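Local coordinates for serine-rich secreted cell wall anchored (LPXTG-motif ) protein (Lactobacillus reuteri ATCC 53608, PDB 5NXK) that probably serves as a cell-surface adhesin, its beta-solenoid binding region mediating attachment of the bacterium to its host's gut, at residues I259-L267 with F283-D294. Residues are numbered along the deposited sequence; the frame is centred on the assembly and turned at random.
Sequences IFTRGNIEL and FRVAGTVANRID
Seven backbone hydrogen bonds join strand 261-267 to Thr288 and the strand 289-294 that follows it, from Thr261 N to Thr288 O at one end to Leu267 N to Asp294 O, 2.9 Å, at the other. These are equivalent strands of successive coils in a right-handed parallel beta-solenoid, the pectate lyase-like fold, and their short axes diverge by just 14°. Strand 283-285 belongs to another wall, and its Phe283 reaches across the interior: CD1 of Ile265 sits over one face of the ring, 4.1 Å from the centroid, while Leu267 CD1 lies at the ring edge. The Ile265 and Ile293 side chains lie side by side, pointing the same way, CB of Ile265 3.9 Å from CG2 of Ile293. Val250 and Leu275 also touch Phe283. On the outer face, one water links Asn264 ND2, Arg292 O and Asp294 OD2. Arg292, extended with CG trans to the backbone N (chi1 174°), grips the Asp294 carboxylate side-on through NE and NH2 in a salt bridge, NE to OD1 3.0 Å; this may ease repulsion between Asp294 OD2 and Glu266 OE2, 4.2 Å apart. Ahead of the strand, Phe260 packs against Thr288, CD2 to CB 3.8 Å. OG1 of Thr288, set between its backbone N and carbonyl carbon, donates to Ile259 O at 2.7 Å, approaching 25° out of the carbonyl plane.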
loop_
_atom_site.group_PDB
_atom_site.type_symbol
_atom_site.label_atom_id
_atom_site.label_comp_id
_atom_site.label_asym_id
_atom_site.label_seq_id
_atom_site.Cartn_x
_atom_site.Cartn_y
_atom_site.Cartn_z
ATOM N N ILE A 259 11.903 12.230 17.567
ATOM C CA ILE A 259 11.155 12.587 16.363
ATOM C C ILE A 259 10.128 13.677 16.648
ATOM O O ILE A 259 9.229 13.509 17.473
ATOM C CB ILE A 259 10.440 11.361 15.760
ATOM C CG1 ILE A 259 11.466 10.304 15.338
ATOM C CG2 ILE A 259 9.560 11.778 14.586
ATOM C CD1 ILE A 259 10.851 8.981 14.850
ATOM N N PHE A 260 10.309 14.810 15.983
ATOM C CA PHE A 260 9.432 15.966 16.116
ATOM C C PHE A 260 8.745 16.178 14.777
ATOM O O PHE A 260 9.377 16.594 13.805
ATOM C CB PHE A 260 10.219 17.192 16.549
ATOM C CG PHE A 260 10.942 17.001 17.848
ATOM C CD1 PHE A 260 12.208 16.437 17.874
ATOM C CD2 PHE A 260 10.345 17.358 19.046
ATOM C CE1 PHE A 260 12.871 16.238 19.073
ATOM C CE2 PHE A 260 10.998 17.167 20.252
ATOM C CZ PHE A 260 12.264 16.608 20.265
ATOM N N THR A 261 7.473 15.795 14.708
ATOM C CA THR A 261 6.790 15.711 13.428
ATOM C C THR A 261 5.437 16.430 13.430
ATOM O O THR A 261 5.079 17.114 14.389
ATOM C CB THR A 261 6.636 14.232 13.012
ATOM O OG1 THR A 261 6.260 14.146 11.635
ATOM C CG2 THR A 261 5.646 13.488 13.922
ATOM N N ARG A 262 4.724 16.326 12.316
ATOM C CA ARG A 262 3.451 17.028 12.144
ATOM C C ARG A 262 2.379 16.028 11.724
ATOM O O ARG A 262 2.693 15.026 11.086
ATOM C CB ARG A 262 3.601 18.093 11.060
ATOM C CG ARG A 262 4.705 19.112 11.330
ATOM C CD ARG A 262 4.874 20.018 10.120
ATOM N NE ARG A 262 6.047 20.893 10.201
ATOM C CZ ARG A 262 7.321 20.501 10.262
ATOM N NH1 ARG A 262 7.655 19.206 10.254
ATOM N NH2 ARG A 262 8.272 21.428 10.334
ATOM N N GLY A 263 1.119 16.319 12.037
ATOM C CA GLY A 263 0.012 15.510 11.562
ATOM C C GLY A 263 -1.098 16.432 11.088
ATOM O O GLY A 263 -1.356 17.471 11.686
ATOM N N ASN A 264 -1.740 16.061 9.990
ATOM C CA ASN A 264 -2.842 16.838 9.465
ATOM C C ASN A 264 -3.870 15.871 8.874
ATOM O O ASN A 264 -3.577 15.088 7.949
ATOM C CB ASN A 264 -2.368 17.856 8.411
ATOM C CG ASN A 264 -1.665 19.072 9.033
ATOM O OD1 ASN A 264 -0.441 19.059 9.238
ATOM N ND2 ASN A 264 -2.432 20.124 9.341
ATOM N N ILE A 265 -5.077 15.937 9.417
ATOM C CA ILE A 265 -6.185 15.157 8.916
ATOM C C ILE A 265 -7.263 16.132 8.433
ATOM O O ILE A 265 -7.675 17.037 9.158
ATOM C CB ILE A 265 -6.716 14.213 9.986
ATOM C CG1 ILE A 265 -5.584 13.276 10.452
ATOM C CG2 ILE A 265 -7.939 13.432 9.476
ATOM C CD1 ILE A 265 -5.982 12.350 11.573
ATOM N N GLU A 266 -7.683 15.973 7.185
ATOM C CA GLU A 266 -8.623 16.908 6.587
ATOM C C GLU A 266 -9.771 16.128 5.978
ATOM O O GLU A 266 -9.559 15.276 5.130
ATOM C CB GLU A 266 -7.932 17.773 5.523
ATOM C CG GLU A 266 -6.780 18.646 6.072
ATOM C CD GLU A 266 -6.071 19.490 5.003
ATOM O OE1 GLU A 266 -5.445 18.905 4.091
ATOM O OE2 GLU A 266 -6.132 20.738 5.081
ATOM N N LEU A 267 -10.985 16.423 6.420
ATOM C CA LEU A 267 -12.176 15.731 5.940
ATOM C C LEU A 267 -13.036 16.770 5.227
ATOM O O LEU A 267 -13.657 17.612 5.870
ATOM C CB LEU A 267 -12.946 15.082 7.092
ATOM C CG LEU A 267 -12.149 14.145 8.022
ATOM C CD1 LEU A 267 -13.040 13.410 9.015
ATOM C CD2 LEU A 267 -11.338 13.142 7.221
ATOM N N PHE A 283 -8.995 8.521 15.862
ATOM C CA PHE A 283 -7.778 9.227 15.445
ATOM C C PHE A 283 -6.882 9.283 16.682
ATOM O O PHE A 283 -7.189 9.983 17.649
ATOM C CB PHE A 283 -8.076 10.648 14.924
ATOM C CG PHE A 283 -8.904 10.693 13.656
ATOM C CD1 PHE A 283 -8.677 9.805 12.615
ATOM C CD2 PHE A 283 -9.896 11.657 13.501
ATOM C CE1 PHE A 283 -9.432 9.877 11.449
ATOM C CE2 PHE A 283 -10.649 11.732 12.336
ATOM C CZ PHE A 283 -10.424 10.848 11.314
ATOM N N ARG A 284 -5.801 8.517 16.670
ATOM C CA ARG A 284 -4.934 8.420 17.837
ATOM C C ARG A 284 -3.653 9.171 17.564
ATOM O O ARG A 284 -2.852 8.743 16.729
ATOM C CB ARG A 284 -4.608 6.962 18.163
ATOM C CG ARG A 284 -3.626 6.758 19.325
ATOM C CD ARG A 284 -4.176 7.258 20.659
ATOM N NE ARG A 284 -3.218 7.052 21.750
ATOM C CZ ARG A 284 -3.050 7.865 22.790
ATOM N NH1 ARG A 284 -3.798 8.959 22.927
ATOM N NH2 ARG A 284 -2.144 7.570 23.715
ATOM N N VAL A 285 -3.466 10.296 18.240
ATOM C CA VAL A 285 -2.256 11.085 18.048
ATOM C C VAL A 285 -1.617 11.372 19.400
ATOM O O VAL A 285 -2.274 11.889 20.295
ATOM C CB VAL A 285 -2.536 12.402 17.309
ATOM C CG1 VAL A 285 -1.227 13.148 17.064
ATOM C CG2 VAL A 285 -3.248 12.130 15.980
ATOM N N ALA A 286 -0.346 11.024 19.564
ATOM C CA ALA A 286 0.299 11.216 20.861
ATOM C C ALA A 286 1.796 11.422 20.672
ATOM O O ALA A 286 2.346 11.073 19.627
ATOM C CB ALA A 286 0.025 10.015 21.784
ATOM N N GLY A 287 2.450 12.015 21.668
ATOM C CA GLY A 287 3.869 12.312 21.563
ATOM C C GLY A 287 4.100 13.666 20.910
ATOM O O GLY A 287 3.174 14.473 20.793
ATOM N N THR A 288 5.330 13.916 20.464
ATOM C CA THR A 288 5.676 15.222 19.911
ATOM C C THR A 288 5.286 15.352 18.444
ATOM O O THR A 288 6.141 15.402 17.552
ATOM C CB THR A 288 7.177 15.522 20.076
ATOM O OG1 THR A 288 7.936 14.376 19.673
ATOM C CG2 THR A 288 7.484 15.811 21.527
ATOM N N VAL A 289 3.971 15.420 18.231
ATOM C CA VAL A 289 3.348 15.638 16.931
ATOM C C VAL A 289 2.533 16.926 17.030
ATOM O O VAL A 289 1.678 17.049 17.906
ATOM C CB VAL A 289 2.400 14.463 16.534
ATOM C CG1 VAL A 289 1.834 14.643 15.104
ATOM C CG2 VAL A 289 3.098 13.127 16.667
ATOM N N ALA A 290 2.782 17.888 16.145
ATOM C CA ALA A 290 1.889 19.046 16.044
ATOM C C ALA A 290 0.780 18.630 15.111
ATOM O O ALA A 290 1.022 18.406 13.923
ATOM C CB ALA A 290 2.618 20.295 15.518
ATOM N N ASN A 291 -0.429 18.499 15.650
ATOM C CA ASN A 291 -1.509 17.882 14.900
ATOM C C ASN A 291 -2.692 18.812 14.697
ATOM O O ASN A 291 -2.995 19.648 15.542
ATOM C CB ASN A 291 -1.982 16.613 15.607
ATOM C CG ASN A 291 -2.744 15.681 14.675
ATOM O OD1 ASN A 291 -2.164 15.106 13.764
ATOM N ND2 ASN A 291 -4.040 15.523 14.907
ATOM N N ARG A 292 -3.362 18.655 13.565
ATOM C CA ARG A 292 -4.582 19.396 13.331
ATOM C C ARG A 292 -5.548 18.519 12.561
ATOM O O ARG A 292 -5.175 17.893 11.561
ATOM C CB ARG A 292 -4.315 20.696 12.579
ATOM C CG ARG A 292 -5.588 21.433 12.192
ATOM C CD ARG A 292 -5.285 22.766 11.506
ATOM N NE ARG A 292 -6.502 23.393 10.996
ATOM C CZ ARG A 292 -6.768 24.696 11.043
ATOM N NH1 ARG A 292 -5.887 25.543 11.554
ATOM N NH2 ARG A 292 -7.902 25.157 10.531
ATOM N N ILE A 293 -6.788 18.462 13.039
ATOM C CA ILE A 293 -7.827 17.695 12.361
ATOM C C ILE A 293 -8.962 18.649 11.981
ATOM O O ILE A 293 -9.534 19.324 12.840
ATOM C CB ILE A 293 -8.376 16.551 13.241
ATOM C CG1 ILE A 293 -7.237 15.686 13.780
ATOM C CG2 ILE A 293 -9.344 15.686 12.437
ATOM C CD1 ILE A 293 -7.695 14.641 14.793
ATOM N N ASP A 294 -9.262 18.718 10.691
ATOM C CA ASP A 294 -10.335 19.572 10.192
ATOM C C ASP A 294 -11.514 18.721 9.762
ATOM O O ASP A 294 -11.389 17.893 8.867
ATOM C CB ASP A 294 -9.855 20.436 9.018
ATOM C CG ASP A 294 -8.893 21.538 9.450
ATOM O OD1 ASP A 294 -9.233 22.319 10.362
ATOM O OD2 ASP A 294 -7.776 21.597 8.902
HETATM O O HOH W 1 0.177 20.277 11.574
HETATM O O HOH W 2 -5.231 19.585 8.829
#